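Local structure of taurocyamine kinase (4WOD) at residues L105-L110 and G234-V239; V280-P285 and A344-E349; L321-R326 and T336-G341; V350-Y355 and P365-T370. The protein catalyses the reversible transfer of phosphate between ATP and the guanidino compound taurocyamine, as a duplicated member of the ATP:guanido phosphotransferase family. The protein carries 4 engineered substitutions. All blocks are in the same frame, centred on the assembly; numbering follows the deposited sequence.

Contact 1: residues L105-L110 and G234-V239. Engineered in segment 234-239: Gly235 (natural residue Asp), Thr237 (natural residue Ile).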
# COMPACT_ATOMS: atom_id res chain seq x y z
N LEU A 105 26.89 -19.19 -15.41
CA LEU A 105 25.91 -18.23 -14.93
C LEU A 105 26.48 -16.82 -14.92
O LEU A 105 27.61 -16.58 -14.49
CB LEU A 105 25.44 -18.62 -13.53
CG LEU A 105 24.48 -17.63 -12.88
CD1 LEU A 105 23.12 -17.70 -13.54
CD2 LEU A 105 24.37 -17.94 -11.40
N SER A 106 25.68 -15.87 -15.40
CA SER A 106 26.11 -14.49 -15.45
C SER A 106 24.94 -13.51 -15.42
O SER A 106 24.00 -13.62 -16.21
CB SER A 106 26.94 -14.25 -16.70
OG SER A 106 27.29 -12.89 -16.81
N PHE A 107 25.02 -12.55 -14.50
CA PHE A 107 24.07 -11.44 -14.38
C PHE A 107 24.75 -10.10 -14.66
O PHE A 107 25.89 -9.89 -14.27
CB PHE A 107 23.50 -11.39 -12.97
CG PHE A 107 22.63 -12.54 -12.63
CD1 PHE A 107 21.35 -12.65 -13.18
CD2 PHE A 107 23.08 -13.52 -11.78
CE1 PHE A 107 20.55 -13.71 -12.86
CE2 PHE A 107 22.27 -14.60 -11.46
CZ PHE A 107 21.01 -14.70 -12.00
N THR A 108 24.03 -9.16 -15.27
CA THR A 108 24.61 -7.85 -15.52
C THR A 108 24.91 -7.20 -14.18
O THR A 108 24.23 -7.47 -13.18
CB THR A 108 23.69 -6.94 -16.38
OG1 THR A 108 22.40 -6.83 -15.75
CG2 THR A 108 23.52 -7.51 -17.77
N ASP A 109 25.96 -6.38 -14.13
CA ASP A 109 26.28 -5.66 -12.91
C ASP A 109 25.15 -4.67 -12.64
O ASP A 109 24.75 -3.93 -13.54
CB ASP A 109 27.61 -4.92 -13.02
CG ASP A 109 28.08 -4.40 -11.67
OD1 ASP A 109 27.46 -3.45 -11.15
OD2 ASP A 109 29.07 -4.96 -11.12
N LEU A 110 24.65 -4.63 -11.40
CA LEU A 110 23.45 -3.83 -11.14
C LEU A 110 23.71 -2.33 -11.18
O LEU A 110 22.77 -1.53 -11.28
CB LEU A 110 22.83 -4.24 -9.79
CG LEU A 110 22.00 -5.52 -9.95
CD1 LEU A 110 21.46 -6.07 -8.61
CD2 LEU A 110 20.87 -5.29 -10.94
N GLY A 234 27.73 -3.54 -7.32
CA GLY A 234 26.61 -4.29 -7.84
C GLY A 234 26.93 -5.63 -8.49
O GLY A 234 26.14 -6.14 -9.30
N GLY A 235 28.08 -6.22 -8.13
CA GLY A 235 28.49 -7.50 -8.68
C GLY A 235 27.72 -8.69 -8.10
O GLY A 235 28.28 -9.51 -7.37
N LEU A 236 26.42 -8.79 -8.42
CA LEU A 236 25.58 -9.89 -7.94
C LEU A 236 26.14 -11.26 -8.34
O LEU A 236 26.07 -12.22 -7.57
CB LEU A 236 24.14 -9.75 -8.45
CG LEU A 236 23.17 -10.90 -8.12
CD1 LEU A 236 22.91 -10.93 -6.63
CD2 LEU A 236 21.85 -10.78 -8.87
N THR A 237 26.69 -11.35 -9.55
CA THR A 237 27.22 -12.61 -10.05
C THR A 237 28.28 -13.24 -9.14
O THR A 237 28.17 -14.42 -8.77
CB THR A 237 27.83 -12.41 -11.46
OG1 THR A 237 26.78 -12.10 -12.38
CG2 THR A 237 28.55 -13.69 -11.90
N ALA A 238 29.30 -12.46 -8.78
CA ALA A 238 30.39 -12.91 -7.91
C ALA A 238 29.88 -13.22 -6.49
O ALA A 238 30.22 -14.25 -5.91
CB ALA A 238 31.48 -11.85 -7.86
N VAL A 239 29.05 -12.33 -5.94
CA VAL A 239 28.51 -12.51 -4.59
C VAL A 239 27.76 -13.84 -4.50
O VAL A 239 27.95 -14.62 -3.56
CB VAL A 239 27.55 -11.36 -4.21
CG1 VAL A 239 26.89 -11.61 -2.84
CG2 VAL A 239 28.29 -10.05 -4.21
O HOH W 1 26.67 -9.00 -11.50
O HOH W 2 29.44 -2.35 -9.38

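Contact 2: residues V280-P285 and A344-E349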
# COMPACT_ATOMS: atom_id res chain seq x y z
N VAL A 280 20.24 -5.68 -2.63
CA VAL A 280 21.14 -4.54 -2.76
C VAL A 280 20.70 -3.42 -1.82
O VAL A 280 19.51 -3.31 -1.50
CB VAL A 280 21.18 -3.96 -4.19
CG1 VAL A 280 21.81 -4.95 -5.12
CG2 VAL A 280 19.74 -3.55 -4.68
N HIS A 281 21.66 -2.62 -1.38
CA HIS A 281 21.37 -1.30 -0.82
C HIS A 281 21.43 -0.30 -1.96
O HIS A 281 22.50 -0.09 -2.54
CB HIS A 281 22.35 -0.91 0.28
CG HIS A 281 21.99 -1.44 1.63
ND1 HIS A 281 21.63 -2.75 1.85
CD2 HIS A 281 21.92 -0.82 2.84
CE1 HIS A 281 21.36 -2.93 3.13
NE2 HIS A 281 21.53 -1.77 3.75
N ALA A 282 20.30 0.32 -2.29
CA ALA A 282 20.28 1.18 -3.46
C ALA A 282 19.72 2.56 -3.13
O ALA A 282 18.84 2.67 -2.28
CB ALA A 282 19.45 0.55 -4.57
N LYS A 283 20.23 3.58 -3.81
CA LYS A 283 19.69 4.94 -3.73
C LYS A 283 18.55 5.16 -4.72
O LYS A 283 18.78 5.41 -5.90
CB LYS A 283 20.78 5.98 -3.99
CG LYS A 283 21.95 5.97 -3.02
CD LYS A 283 23.22 6.43 -3.72
CE LYS A 283 24.42 5.54 -3.41
NZ LYS A 283 25.49 5.62 -4.47
N ILE A 284 17.32 5.08 -4.22
CA ILE A 284 16.13 5.27 -5.06
C ILE A 284 15.12 6.26 -4.44
O ILE A 284 13.94 5.93 -4.30
CB ILE A 284 15.44 3.91 -5.31
CG1 ILE A 284 15.06 3.25 -3.97
CG2 ILE A 284 16.39 2.97 -6.08
CD1 ILE A 284 14.02 2.17 -4.09
N PRO A 285 15.58 7.48 -4.12
CA PRO A 285 14.69 8.44 -3.44
C PRO A 285 13.43 8.80 -4.23
O PRO A 285 12.38 9.01 -3.61
CB PRO A 285 15.59 9.69 -3.28
CG PRO A 285 16.56 9.59 -4.41
CD PRO A 285 16.86 8.10 -4.49
N ALA A 344 14.71 -3.68 -13.07
CA ALA A 344 13.55 -2.89 -13.47
C ALA A 344 13.34 -1.66 -12.57
O ALA A 344 13.01 -0.57 -13.05
CB ALA A 344 12.26 -3.76 -13.47
N LEU A 345 13.51 -1.84 -11.27
CA LEU A 345 13.27 -0.74 -10.33
C LEU A 345 14.33 0.35 -10.45
O LEU A 345 14.02 1.55 -10.39
CB LEU A 345 13.23 -1.26 -8.90
CG LEU A 345 12.12 -2.25 -8.53
CD1 LEU A 345 12.29 -2.67 -7.07
CD2 LEU A 345 10.73 -1.61 -8.78
N LEU A 346 15.58 -0.05 -10.63
CA LEU A 346 16.65 0.92 -10.78
C LEU A 346 16.51 1.65 -12.12
O LEU A 346 16.76 2.86 -12.22
CB LEU A 346 18.03 0.25 -10.63
CG LEU A 346 18.38 -0.38 -9.27
CD1 LEU A 346 19.66 -1.16 -9.38
CD2 LEU A 346 18.48 0.65 -8.14
N GLU A 347 16.10 0.92 -13.17
CA GLU A 347 15.84 1.55 -14.46
C GLU A 347 14.70 2.58 -14.32
O GLU A 347 14.73 3.66 -14.92
CB GLU A 347 15.48 0.51 -15.53
CG GLU A 347 16.68 -0.26 -16.06
CD GLU A 347 16.29 -1.40 -17.01
OE1 GLU A 347 15.13 -1.85 -16.97
OE2 GLU A 347 17.15 -1.85 -17.78
N LEU A 348 13.71 2.25 -13.49
CA LEU A 348 12.61 3.17 -13.25
C LEU A 348 13.05 4.40 -12.45
O LEU A 348 12.58 5.51 -12.71
CB LEU A 348 11.46 2.45 -12.54
CG LEU A 348 10.13 3.20 -12.46
CD1 LEU A 348 9.72 3.71 -13.83
CD2 LEU A 348 9.05 2.29 -11.89
N GLU A 349 13.97 4.23 -11.50
CA GLU A 349 14.49 5.39 -10.78
C GLU A 349 15.20 6.33 -11.76
O GLU A 349 15.04 7.56 -11.71
CB GLU A 349 15.46 4.97 -9.67
CG GLU A 349 16.21 6.12 -9.04
CD GLU A 349 15.35 6.96 -8.09
OE1 GLU A 349 14.24 6.51 -7.73
OE2 GLU A 349 15.79 8.06 -7.70
O HOH W 3 18.74 8.19 -7.58

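Contact 3: residues L321-R326 and T336-G341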
# COMPACT_ATOMS: atom_id res chain seq x y z
N LEU A 321 16.61 -3.73 -1.19
CA LEU A 321 15.70 -4.35 -2.14
C LEU A 321 16.09 -5.81 -2.29
O LEU A 321 17.21 -6.07 -2.68
CB LEU A 321 15.76 -3.66 -3.51
CG LEU A 321 15.51 -2.15 -3.52
CD1 LEU A 321 15.74 -1.62 -4.91
CD2 LEU A 321 14.08 -1.87 -3.06
N SER A 322 15.18 -6.73 -2.00
CA SER A 322 15.48 -8.17 -2.12
C SER A 322 14.36 -8.97 -2.82
O SER A 322 13.24 -8.49 -2.94
CB SER A 322 15.74 -8.77 -0.73
OG SER A 322 14.64 -8.58 0.13
N ASN A 323 14.67 -10.18 -3.28
CA ASN A 323 13.64 -11.10 -3.75
C ASN A 323 12.56 -11.26 -2.68
O ASN A 323 12.88 -11.45 -1.51
CB ASN A 323 14.23 -12.48 -4.10
CG ASN A 323 15.12 -13.06 -3.00
OD1 ASN A 323 16.21 -12.54 -2.71
ND2 ASN A 323 14.68 -14.18 -2.40
N LYS A 324 11.29 -11.17 -3.08
CA LYS A 324 10.23 -11.35 -2.09
C LYS A 324 9.97 -12.83 -1.81
O LYS A 324 9.37 -13.17 -0.79
CB LYS A 324 8.94 -10.68 -2.55
CG LYS A 324 8.24 -11.37 -3.73
CD LYS A 324 6.97 -10.63 -4.16
CE LYS A 324 6.24 -11.38 -5.29
NZ LYS A 324 5.08 -10.60 -5.83
N ARG A 325 10.42 -13.72 -2.69
CA ARG A 325 10.07 -15.13 -2.54
C ARG A 325 11.17 -15.95 -1.89
O ARG A 325 12.34 -15.69 -2.11
CB ARG A 325 9.69 -15.74 -3.89
CG ARG A 325 8.36 -15.30 -4.41
CD ARG A 325 7.99 -16.04 -5.69
NE ARG A 325 6.97 -15.35 -6.48
CZ ARG A 325 5.68 -15.29 -6.15
NH1 ARG A 325 5.27 -15.87 -5.02
NH2 ARG A 325 4.82 -14.65 -6.93
N ARG A 326 10.77 -16.93 -1.09
CA ARG A 326 11.72 -17.88 -0.50
C ARG A 326 11.33 -19.32 -0.79
O ARG A 326 12.18 -20.20 -0.97
CB ARG A 326 11.80 -17.71 1.03
CG ARG A 326 12.12 -16.32 1.53
CD ARG A 326 13.62 -16.03 1.56
NE ARG A 326 13.87 -14.72 2.15
CZ ARG A 326 13.63 -13.56 1.55
NH1 ARG A 326 13.13 -13.53 0.30
NH2 ARG A 326 13.87 -12.43 2.19
N THR A 336 17.36 -14.84 -9.65
CA THR A 336 16.89 -14.27 -10.92
C THR A 336 15.72 -13.29 -10.67
O THR A 336 15.71 -12.17 -11.19
CB THR A 336 16.45 -15.37 -11.90
OG1 THR A 336 17.56 -16.22 -12.20
CG2 THR A 336 15.91 -14.75 -13.18
N GLU A 337 14.76 -13.71 -9.86
CA GLU A 337 13.69 -12.79 -9.45
C GLU A 337 14.26 -11.48 -8.89
O GLU A 337 13.84 -10.38 -9.29
CB GLU A 337 12.78 -13.45 -8.42
CG GLU A 337 11.65 -12.53 -7.94
CD GLU A 337 10.88 -13.10 -6.76
OE1 GLU A 337 11.45 -13.20 -5.66
OE2 GLU A 337 9.69 -13.45 -6.94
N MET A 338 15.24 -11.60 -7.99
CA MET A 338 15.90 -10.44 -7.43
C MET A 338 16.51 -9.57 -8.53
O MET A 338 16.28 -8.36 -8.59
CB MET A 338 16.99 -10.86 -6.44
CG MET A 338 17.73 -9.70 -5.80
SD MET A 338 19.26 -9.27 -6.70
CE MET A 338 19.99 -8.07 -5.60
N HIS A 339 17.31 -10.20 -9.38
CA HIS A 339 18.08 -9.42 -10.34
C HIS A 339 17.18 -8.71 -11.34
O HIS A 339 17.39 -7.53 -11.64
CB HIS A 339 19.07 -10.29 -11.09
CG HIS A 339 19.96 -9.50 -12.00
ND1 HIS A 339 19.66 -9.29 -13.33
CD2 HIS A 339 21.11 -8.83 -11.76
CE1 HIS A 339 20.61 -8.55 -13.87
NE2 HIS A 339 21.50 -8.26 -12.95
N SER A 340 16.18 -9.44 -11.84
CA SER A 340 15.23 -8.92 -12.81
C SER A 340 14.44 -7.76 -12.23
O SER A 340 14.33 -6.71 -12.84
CB SER A 340 14.27 -10.01 -13.28
OG SER A 340 14.96 -10.93 -14.09
N GLY A 341 13.86 -7.99 -11.05
CA GLY A 341 13.07 -6.97 -10.39
C GLY A 341 13.88 -5.74 -10.01
O GLY A 341 13.44 -4.61 -10.25

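Contact 4: residues V350-Y355 and P365-T370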
# COMPACT_ATOMS: atom_id res chain seq x y z
N VAL A 350 15.98 5.74 -12.65
CA VAL A 350 16.71 6.53 -13.65
C VAL A 350 15.72 7.30 -14.53
O VAL A 350 15.91 8.50 -14.78
CB VAL A 350 17.62 5.64 -14.51
CG1 VAL A 350 18.12 6.40 -15.73
CG2 VAL A 350 18.78 5.15 -13.67
N MET A 351 14.66 6.64 -14.96
CA MET A 351 13.64 7.28 -15.79
C MET A 351 12.97 8.42 -15.03
O MET A 351 12.79 9.51 -15.57
CB MET A 351 12.59 6.28 -16.26
CG MET A 351 13.08 5.30 -17.32
SD MET A 351 11.84 4.08 -17.79
CE MET A 351 12.22 2.76 -16.68
N LEU A 352 12.63 8.18 -13.77
CA LEU A 352 12.04 9.22 -12.94
C LEU A 352 12.96 10.43 -12.82
O LEU A 352 12.51 11.57 -12.96
CB LEU A 352 11.71 8.70 -11.54
CG LEU A 352 10.59 7.67 -11.39
CD1 LEU A 352 10.69 7.00 -10.02
CD2 LEU A 352 9.17 8.30 -11.58
N GLN A 353 14.23 10.17 -12.54
CA GLN A 353 15.19 11.25 -12.35
C GLN A 353 15.26 12.09 -13.62
O GLN A 353 15.27 13.32 -13.53
CB GLN A 353 16.58 10.69 -11.96
CG GLN A 353 16.64 10.10 -10.54
CD GLN A 353 16.39 11.14 -9.45
OE1 GLN A 353 16.55 12.35 -9.67
NE2 GLN A 353 16.00 10.67 -8.26
N GLU A 354 15.25 11.44 -14.78
CA GLU A 354 15.32 12.18 -16.05
C GLU A 354 14.00 12.90 -16.43
O GLU A 354 14.03 14.07 -16.82
CB GLU A 354 15.73 11.24 -17.18
CG GLU A 354 17.15 10.69 -17.00
CD GLU A 354 18.20 11.80 -16.93
OE1 GLU A 354 18.15 12.72 -17.78
OE2 GLU A 354 19.04 11.79 -15.99
N TYR A 355 12.87 12.21 -16.30
CA TYR A 355 11.58 12.77 -16.72
C TYR A 355 11.16 13.96 -15.86
O TYR A 355 10.40 14.81 -16.30
CB TYR A 355 10.49 11.70 -16.68
CG TYR A 355 9.31 11.96 -17.59
CD1 TYR A 355 9.45 11.88 -18.97
CD2 TYR A 355 8.05 12.25 -17.08
CE1 TYR A 355 8.40 12.11 -19.81
CE2 TYR A 355 6.97 12.48 -17.92
CZ TYR A 355 7.16 12.40 -19.29
OH TYR A 355 6.11 12.61 -20.15
N PRO A 365 6.44 13.58 -8.39
CA PRO A 365 7.15 13.13 -9.60
C PRO A 365 6.34 12.05 -10.33
O PRO A 365 5.50 11.40 -9.70
CB PRO A 365 8.48 12.59 -9.04
CG PRO A 365 8.16 12.17 -7.67
CD PRO A 365 7.09 13.11 -7.16
N VAL A 366 6.54 11.88 -11.63
CA VAL A 366 5.75 10.92 -12.37
C VAL A 366 6.63 10.16 -13.34
O VAL A 366 7.61 10.70 -13.86
CB VAL A 366 4.58 11.61 -13.12
CG1 VAL A 366 5.10 12.53 -14.24
CG2 VAL A 366 3.56 10.57 -13.63
N GLU A 367 6.27 8.90 -13.58
CA GLU A 367 6.96 8.07 -14.58
C GLU A 367 6.78 8.69 -15.98
O GLU A 367 5.81 9.43 -16.23
CB GLU A 367 6.42 6.65 -14.56
CG GLU A 367 6.55 5.91 -13.21
CD GLU A 367 5.32 6.04 -12.29
OE1 GLU A 367 4.68 7.11 -12.27
OE2 GLU A 367 4.99 5.06 -11.59
N PRO A 368 7.72 8.40 -16.90
CA PRO A 368 7.53 8.84 -18.29
C PRO A 368 6.16 8.44 -18.85
O PRO A 368 5.66 7.34 -18.57
CB PRO A 368 8.65 8.11 -19.04
CG PRO A 368 9.76 8.04 -18.02
CD PRO A 368 9.02 7.74 -16.71
N LEU A 369 5.55 9.36 -19.60
CA LEU A 369 4.27 9.11 -20.24
C LEU A 369 4.23 7.78 -21.01
O LEU A 369 3.26 7.03 -20.90
CB LEU A 369 3.93 10.26 -21.19
CG LEU A 369 2.66 10.11 -22.01
CD1 LEU A 369 1.43 9.84 -21.10
CD2 LEU A 369 2.46 11.35 -22.87
N THR A 370 5.27 7.48 -21.78
CA THR A 370 5.24 6.24 -22.57
C THR A 370 5.32 4.99 -21.71
O THR A 370 4.83 3.93 -22.12
CB THR A 370 6.37 6.19 -23.60
OG1 THR A 370 7.62 6.36 -22.93
CG2 THR A 370 6.18 7.29 -24.64

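Contact 1: residues L105-L110 and G234-V239
Phe107 and Leu110 donate their backbone N-H groups to the segment 234-239, which runs nearly antiparallel to 105-110. Phe107 N reaches OG1 of Thr237, an engineered residue (Ile in the natural sequence), at 2.8 Å and 157°; with chi1 at -67° this hydroxyl stands beside its own backbone N, anti to the carbonyl carbon. Leu110 N binds Gly234 O at 3.0 Å in an almost straight bond (174°). The same oxygen accepts Leu236 N at 2.8 Å from the opposite face of its carbonyl plane, closing an inverse gamma turn centred on the engineered Gly235 (natural Asp), the N-cap of the following helix.

Two waters add indirect links. One donates to Phe107 O and accepts from Thr237 N; the other joins Asp109 OD1 to Gly234 N. Asp109 OD1 also takes the N-H of Asn111, so OD1 has two donors, the water and Asn111 N, while the carboxylate lies against the Gly234 backbone, with OD1 3.5 Å from Gly234 CA.

Apolar packing is slight: Leu236 CD2 sits over one face of the Phe107 ring, offset toward its rim, 4.2 Å from Phe107 CD2.

The loop 105-110 lies alongside the start of helix 236-251. Helix 331-355 adjoins both segments, its His339 meeting the Phe107 ring and Leu236, while Leu110 and Leu236 also rest on strand 117-126.

Contact 2: residues V280-P285 and A344-E349
Leu346 points a single methyl, CD2, at two side chains of the facing segment. Ala282 CB and Ile284 CG2 each lie 3.7 Å from Leu346 CD2, so this one branch is shared between them. The side chains of Ile284 and Leu346 cross at about a right angle. The chi1 of Ile284, 57°, puts CG1 in the crowded position between backbone N and carbonyl carbon; CG2, beside the backbone N, is left to do the touching.

One helical turn further on, Glu349 reaches across with its carboxylate. CG is anti to the backbone N and the chain bends at chi2 (75°), which brings CD over the Ile284 backbone, 3.6 Å from Ile284 CA. OE1 then lies 3.4 Å from Ile284 C, and OE2 meets the proline ring at its CD atom, 3.4 Å from Pro285 CD, the two side chains again crossing at about a right angle. This acid owes its polar bonds to other neighbours: OE1 accepts Leu287 N, and OE2 accepts Met286 N and Gln353 NE2. The backbone donors at the start of helix 285-288 would be expected to stabilise a negative charge here. A water also donates to both Glu349 OE2 and Lys283 O, bridging the segments.

Helix 331-355 packed on a large antiparallel sheet is the architecture of the guanidino kinase catalytic domain. Strand 277-283, on which it rests here, carries Val280 and His281, both predicted to bind ATP.

Contact 3: residues L321-R326 and T336-G341
Arg325 and Glu337 meet through their flat groups, guanidinium and carboxylate, whose planes are 32° apart. Glu337 OE2 approaches the guanidinium obliquely and forms a salt bridge with Arg325 NE at 3.3 Å; Lys324 CE lies over one face of that guanidinium, toward its rim. The second guanidinium, of Arg326, has Asn323 C at its edge and in its plane, and Arg326 NH1 donates to Asn323 O at 2.8 Å from above the carbonyl plane.

Glu337 has CG anti to its backbone N (chi1 180°) and an extended chain; its side chain crosses that of Arg325 at about a right angle. OE1 takes Arg325 N at 3.2 Å on its syn lone pair, so both oxygens hold the same arginine.

Asn323 ties the loop after the strand to its surroundings: ND2 donates to Arg325 O at 2.8 Å and also to Leu276 O, while OD1 accepts Ala278 N. Its CB packs on Met338 CB at 4.0 Å.

Strand 318-323 lies between strands 277-283 and 302-306 in the sheet. Segment axes 321-323 and 336-341 come within 6.9 Å at an angle of 140°, and Met338 of helix 331-355 extends to Val280 of strand 277-283 and Leu236 of helix 236-251.

Contact 4: residues V350-Y355 and P365-T370
Val366 and the three residues after it pack against Tyr355, and the first two also against Leu352, at the C-terminal end of helix 331-355, in the linker where the first of the two tandem repeats passes into the second. Val366 turns CG1 to the tyrosine, 4.1 Å from Tyr355 CD2, and its carbonyl oxygen lies oblique to the same ring. Val366 also packs on helix 409-418 of the second repeat.

At Glu367 the backbone is met by a methyl: Leu352 CD2 comes within 3.6 Å of Glu367 N, and also touches CG of the acid. The carboxylate itself is bound in the second repeat, by a salt bridge to Arg414 and a hydrogen bond to Tyr418.

Pro368, the N-cap of helix 369-376, makes a CH-pi contact. Its CA sits 3.4 Å from the centroid of the Tyr355 ring, only 2° off the normal, and the two side chains slide past each other in opposite directions. Pro368 CG also packs on Met351 CB at 3.8 Å.

Leu369 closes the contact at the phenol. Tyr355 OH, which is also hydrogen-bonded to Asp399 OD1, lies 3.4 Å from Leu369 CB and accepts a weak hydrogen bond from Leu369 N at 3.3 Å.

Overall arrangement
Contacts 2, 3 and 4 all use helix 331-355: its earlier turns serve contact 3, the middle contact 2 and the last turns contact 4. Contacts 2 and 3 reach neighbouring strands of one antiparallel sheet, 277-283 and 318-323, with centres about 13 Å apart, and contact 3 is nested in the loop closed by contact 2. Contact 1 closes earlier in the chain yet touches both, its loop meeting His339, Leu346 and Val280. Contact 4 comes last, about 13 Å from contact 2 and 26 Å from contact 1 between centres. The helix therefore runs from the catalytic sheet of the first repeat to the junction with the second.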